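Local coordinates for 3-oxoacyl-[acyl-carrier-protein] synthase 3 (Micrococcus luteus NCTC 2665, PDB 4EWP) that catalyses, as a homodimeric beta-ketoacyl-ACP synthase III, the condensation of an acyl-CoA primer with malonyl-ACP that probably initiates fatty acid synthesis, at the interface of chains A and B. Coordinates in Å, arbitrary orientation; residue numbers count along the deposited sequence, not the author numbering. Chains: chain A/B, 3-oxoacyl-[acyl-carrier-protein] synthase 3.

Contact 1: the interface of chains A and B. Residues chain A 12-13, 138, 183, 185-186; chain B 5, 7, 10.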
# COMPACT_ATOMS: atom_id res chain seq x y z
N ALA A 12 -21.27 -14.57 -7.72
CA ALA A 12 -22.21 -14.34 -6.63
C ALA A 12 -21.52 -13.86 -5.35
O ALA A 12 -22.04 -12.99 -4.63
CB ALA A 12 -23.02 -15.61 -6.36
N ALA A 13 -20.36 -14.43 -5.05
CA ALA A 13 -19.72 -14.18 -3.76
C ALA A 13 -18.26 -14.60 -3.76
O ALA A 13 -17.69 -14.92 -4.80
CB ALA A 13 -20.49 -14.88 -2.64
N ARG A 138 -15.65 -9.99 -5.99
CA ARG A 138 -17.07 -9.75 -6.23
C ARG A 138 -17.36 -8.74 -7.35
O ARG A 138 -18.50 -8.65 -7.82
CB ARG A 138 -17.82 -9.40 -4.95
CG ARG A 138 -18.08 -10.63 -4.06
CD ARG A 138 -18.90 -10.30 -2.81
NE ARG A 138 -18.27 -9.23 -2.06
CZ ARG A 138 -18.74 -7.99 -2.01
NH1 ARG A 138 -19.87 -7.69 -2.64
NH2 ARG A 138 -18.08 -7.05 -1.32
N PRO A 183 -21.80 -17.26 -0.22
CA PRO A 183 -21.15 -16.21 0.58
C PRO A 183 -20.20 -16.81 1.61
O PRO A 183 -20.64 -17.55 2.48
CB PRO A 183 -22.33 -15.56 1.31
CG PRO A 183 -23.52 -15.84 0.45
CD PRO A 183 -23.27 -17.19 -0.16
N ILE A 185 -17.48 -14.59 2.82
CA ILE A 185 -16.90 -13.41 3.48
C ILE A 185 -17.98 -12.34 3.66
O ILE A 185 -18.55 -11.84 2.68
CB ILE A 185 -15.73 -12.83 2.65
CG1 ILE A 185 -14.67 -13.89 2.38
CG2 ILE A 185 -15.11 -11.62 3.34
CD1 ILE A 185 -13.48 -13.38 1.58
N SER A 186 -18.27 -12.00 4.90
CA SER A 186 -19.32 -11.02 5.20
C SER A 186 -18.83 -9.60 4.89
O SER A 186 -17.62 -9.38 4.75
CB SER A 186 -19.74 -11.12 6.66
OG SER A 186 -18.77 -10.53 7.51
N LEU B 5 -24.37 -16.00 5.30
CA LEU B 5 -23.85 -14.66 5.52
C LEU B 5 -24.52 -13.66 4.61
O LEU B 5 -24.81 -13.96 3.45
CB LEU B 5 -22.35 -14.62 5.26
CG LEU B 5 -21.42 -15.48 6.10
CD1 LEU B 5 -19.99 -15.31 5.59
CD2 LEU B 5 -21.53 -15.10 7.57
N GLN B 7 -24.81 -10.22 2.33
CA GLN B 7 -23.90 -9.65 1.34
C GLN B 7 -24.40 -8.28 0.92
O GLN B 7 -25.61 -8.02 0.93
CB GLN B 7 -23.77 -10.58 0.12
CG GLN B 7 -23.14 -11.94 0.44
CD GLN B 7 -21.63 -11.87 0.58
OE1 GLN B 7 -20.91 -12.01 -0.40
NE2 GLN B 7 -21.14 -11.63 1.81
N ARG B 10 -24.99 -4.49 -4.99
CA ARG B 10 -23.97 -3.93 -5.87
C ARG B 10 -24.54 -2.96 -6.90
O ARG B 10 -25.59 -3.22 -7.48
CB ARG B 10 -23.18 -5.05 -6.55
CG ARG B 10 -22.53 -6.00 -5.54
CD ARG B 10 -21.72 -7.11 -6.19
NE ARG B 10 -22.58 -8.09 -6.84
CZ ARG B 10 -22.19 -9.31 -7.21
NH1 ARG B 10 -23.05 -10.13 -7.80
NH2 ARG B 10 -20.95 -9.72 -6.98
O HOH W 1 -18.66 -13.60 0.14
O HOH W 2 -22.82 -18.36 3.91
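The side-chain amide of B:Gln7 reaches across the dimer interface to the backbone of A:Ile185, a good example of how a polar side chain can help anchor an N-terminal segment to a partner subunit. Its NE2 donates a hydrogen bond of 2.7 Å to the carbonyl O of A:Ile185. That oxygen lies nearly in the plane of the amide, but the donor sits above the plane of the carbonyl it meets. The other end of the amide, OE1, takes a water 2.8 Å away, and the same water bridges to both N and O of A:Ile185, closing a small polar ring. OE1 also rests against the aliphatic CD of A:Arg138 and CB of A:Ala13, with the A:Arg138 guanidinium turned 69° to the amide. A bend at chi2 of B:Gln7 (-78°) turns the amide toward A:Ile185, while B:Gln7 CG packs 3.8 Å from CB of A:Pro183. One residue pair further out, B:Leu5 leans its CD1 on the backbone of A:Ile185 and A:Ser186, and a second water joins its N to the carbonyl of A:Pro183. At the far end, B:Arg10 brings its guanidinium edge to A:Arg138, nearly parallel to that residue's own guanidinium; NH2 comes close to the A:Arg138 carbonyl, but its N-H points away. The N-terminal segment of chain B thus lies over the C-terminal end of helix 125-138, the start of strand 13-22 and the loop preceding strand 189-192 of chain A.

Contact 2: the interface of chains A and B. Residues chain A 228-233; chain B 214, 217.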
# COMPACT_ATOMS: atom_id res chain seq x y z
N ALA A 228 24.71 11.00 19.76
CA ALA A 228 23.28 10.75 19.92
C ALA A 228 23.01 9.75 21.04
O ALA A 228 23.56 8.65 21.06
CB ALA A 228 22.68 10.26 18.61
N GLU A 229 22.15 10.13 21.98
CA GLU A 229 21.83 9.25 23.10
C GLU A 229 20.79 8.19 22.74
O GLU A 229 20.91 7.03 23.13
CB GLU A 229 21.42 10.06 24.33
CG GLU A 229 22.60 10.44 25.23
CD GLU A 229 22.37 11.71 26.03
OE1 GLU A 229 21.20 12.12 26.18
OE2 GLU A 229 23.37 12.31 26.49
N GLY A 230 19.76 8.59 21.98
CA GLY A 230 18.77 7.65 21.50
C GLY A 230 19.05 7.23 20.06
O GLY A 230 19.84 7.89 19.36
N MET A 231 18.42 6.15 19.62
CA MET A 231 18.61 5.67 18.25
C MET A 231 18.19 6.76 17.28
O MET A 231 17.22 7.48 17.52
CB MET A 231 17.78 4.41 18.00
CG MET A 231 18.10 3.23 18.93
SD MET A 231 17.14 1.73 18.58
CE MET A 231 17.65 1.38 16.90
N LEU A 232 18.93 6.90 16.18
CA LEU A 232 18.49 7.74 15.08
C LEU A 232 17.62 6.94 14.10
O LEU A 232 16.69 7.47 13.51
CB LEU A 232 19.68 8.37 14.35
CG LEU A 232 20.20 9.72 14.85
CD1 LEU A 232 19.69 10.05 16.25
CD2 LEU A 232 21.72 9.77 14.82
N TRP A 233 17.93 5.66 13.94
CA TRP A 233 17.07 4.77 13.16
C TRP A 233 15.68 4.81 13.79
O TRP A 233 15.52 4.55 14.97
CB TRP A 233 17.63 3.35 13.17
CG TRP A 233 16.75 2.34 12.50
CD1 TRP A 233 16.05 1.32 13.10
CD2 TRP A 233 16.46 2.23 11.10
NE1 TRP A 233 15.36 0.59 12.16
CE2 TRP A 233 15.59 1.13 10.92
CE3 TRP A 233 16.87 2.96 9.97
CZ2 TRP A 233 15.12 0.75 9.67
CZ3 TRP A 233 16.39 2.57 8.73
CH2 TRP A 233 15.53 1.48 8.59
N GLU B 214 23.64 3.36 13.24
CA GLU B 214 23.63 2.81 14.59
C GLU B 214 25.01 2.31 14.98
O GLU B 214 25.39 2.37 16.15
CB GLU B 214 22.59 1.69 14.71
CG GLU B 214 21.14 2.19 14.64
CD GLU B 214 20.88 3.32 15.63
OE1 GLU B 214 21.22 3.16 16.82
OE2 GLU B 214 20.34 4.38 15.23
N ARG B 217 26.88 5.40 15.81
CA ARG B 217 26.32 5.92 17.06
C ARG B 217 26.83 5.17 18.30
O ARG B 217 27.03 5.79 19.35
CB ARG B 217 24.79 5.87 17.02
CG ARG B 217 24.13 6.54 18.22
CD ARG B 217 22.61 6.37 18.21
NE ARG B 217 22.23 5.00 18.54
CZ ARG B 217 22.12 4.54 19.78
NH1 ARG B 217 22.36 5.34 20.81
NH2 ARG B 217 21.77 3.28 20.00
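B:Glu214 and B:Arg217, one turn apart on helix 206-219, present a paired carboxylate and guanidinium to an extended loop of chain A, showing how an internal ion pair can be built into a dimer contact. The charged interaction lies within chain B: NE of B:Arg217 makes a 2.7 Å salt bridge to OE1 of B:Glu214, on the syn side but 28° out of the carboxylate plane, and nearly in the guanidinium plane. Among hydrogen bonds across the interface, the backbone N of A:Trp233 donates almost straight (174° at H) to OE2 of B:Glu214, at 3.0 Å and on the anti side, equally tilted from the carboxylate plane; the N of A:Leu232 adds a weak bond to the same oxygen. Van der Waals contacts complete the patch. One guanidinium face of B:Arg217 lies against the backbone of A:Gly230 and A:Met231, while its CD meets CB of A:Ala228. The A:Met231 side chain crosses B:Glu214 at about a right angle, its chi3 of 61° folding CE toward the carboxylate carbon. Replacing B:Arg217 with an alanine would probably leave the B:Glu214 carboxylate without its charged mate and free to turn from the A:Trp233 amide. At the guanidinium edge, the carbonyl O of A:Ala228 lies in plane, 3.5 Å from NH1 of B:Arg217.

Contact 3: the interface of chains A and B. Residues chain A 190-192, 342; chain B 112-115.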
# COMPACT_ATOMS: atom_id res chain seq x y z
N TRP A 190 -14.71 -1.58 8.26
CA TRP A 190 -13.34 -1.12 8.35
C TRP A 190 -13.32 0.40 8.34
O TRP A 190 -14.24 1.05 7.82
CB TRP A 190 -12.46 -1.75 7.25
CG TRP A 190 -12.92 -1.53 5.81
CD1 TRP A 190 -14.20 -1.33 5.37
CD2 TRP A 190 -12.09 -1.48 4.64
NE1 TRP A 190 -14.21 -1.15 4.01
CE2 TRP A 190 -12.93 -1.24 3.53
CE3 TRP A 190 -10.72 -1.61 4.42
CZ2 TRP A 190 -12.45 -1.14 2.22
CZ3 TRP A 190 -10.23 -1.50 3.12
CH2 TRP A 190 -11.09 -1.26 2.04
N GLY A 191 -12.28 0.97 8.94
CA GLY A 191 -12.24 2.41 9.09
C GLY A 191 -10.91 2.92 9.60
O GLY A 191 -9.94 2.17 9.72
N SER A 192 -10.89 4.21 9.91
CA SER A 192 -9.67 4.89 10.31
C SER A 192 -10.03 6.01 11.27
O SER A 192 -11.15 6.50 11.29
CB SER A 192 -8.98 5.50 9.09
OG SER A 192 -9.67 6.67 8.66
N TYR A 342 -8.64 0.06 11.45
CA TYR A 342 -9.21 -1.23 11.83
C TYR A 342 -10.00 -1.87 10.69
O TYR A 342 -10.50 -1.17 9.81
CB TYR A 342 -10.15 -1.05 13.02
CG TYR A 342 -11.29 -0.09 12.76
CD1 TYR A 342 -11.21 1.24 13.15
CD2 TYR A 342 -12.44 -0.51 12.12
CE1 TYR A 342 -12.26 2.12 12.93
CE2 TYR A 342 -13.49 0.35 11.88
CZ TYR A 342 -13.39 1.67 12.29
OH TYR A 342 -14.45 2.52 12.05
N THR B 112 -12.99 10.80 8.08
CA THR B 112 -13.20 9.91 9.23
C THR B 112 -14.69 9.57 9.38
O THR B 112 -15.54 10.46 9.34
CB THR B 112 -12.68 10.58 10.52
OG1 THR B 112 -11.29 10.90 10.35
CG2 THR B 112 -12.84 9.65 11.75
N PRO B 113 -15.02 8.28 9.59
CA PRO B 113 -14.13 7.14 9.83
C PRO B 113 -13.84 6.27 8.61
O PRO B 113 -13.56 5.08 8.77
CB PRO B 113 -14.92 6.32 10.87
CG PRO B 113 -16.38 6.51 10.45
CD PRO B 113 -16.44 7.92 9.79
N ALA B 114 -13.87 6.84 7.41
CA ALA B 114 -13.65 6.05 6.20
C ALA B 114 -12.30 5.30 6.27
O ALA B 114 -11.31 5.85 6.73
CB ALA B 114 -13.71 6.94 4.97
N PRO B 115 -12.27 4.03 5.81
CA PRO B 115 -11.01 3.29 5.77
C PRO B 115 -10.02 3.97 4.83
O PRO B 115 -10.41 4.59 3.83
CB PRO B 115 -11.42 1.93 5.20
CG PRO B 115 -12.70 2.21 4.43
CD PRO B 115 -13.39 3.25 5.25
O HOH W 3 -9.20 9.25 9.64
O HOH W 4 -16.12 3.15 8.17
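A:Trp190 and B:Pro115 meet at about a right angle, the pyrrolidine ring standing over one indole face in a textbook CH-pi contact between subunits. The two ring carbons divide the indole: B:Pro115 CG sits over the five-membered ring, 3.6 Å from its centroid, and CB over the six-membered ring at 3.8 Å. With chi1 at 57°, the A:Trp190 side chain is held between its own backbone N and carbonyl carbon, and chi2 of -28° turns the face toward the proline. Beside this contact, hydrogen bonds join the strand to the loop. N of A:Ser192 donates a 3.0 Å bond to O of B:Pro113 from well above the carbonyl plane, and OG of A:Ser192 donates to O of B:Ala114 at 2.7 Å, tilted 24° from the plane of the B:Ala114 carbonyl. The missing side chain of A:Gly191 probably lets its CA come within 3.6 Å of B:Pro115 CA. Within chain A, N of A:Gly191 sits over the A:Tyr342 ring toward its rim. The A:Tyr342 and B:Pro113 side chains cross at a slant, OH 4.0 Å from CB. The cis peptide bond before B:Pro113 shapes the loop on the other side. A water lies 2.8 Å from OG of A:Ser192 and equally far from OG1 of B:Thr112.

The three contacts sample one two-fold interface of the homodimer, and each has a twin with the chains exchanged. Contact 1 and contact 2 are about 49 Å apart between their C-alpha centres, with contact 3 between them, about 20 Å from the first and 34 Å from the second. They share no residues, but strand 189-192 of contact 3 follows closely on the loop used in contact 1. Contact 3 lies nearest the catalytic residues, its centre about 13 Å from A:Cys123, so the dimer core may help support the active site, while contacts 1 and 2 clasp the subunits through a terminal segment and a helix laid against the partner's loop.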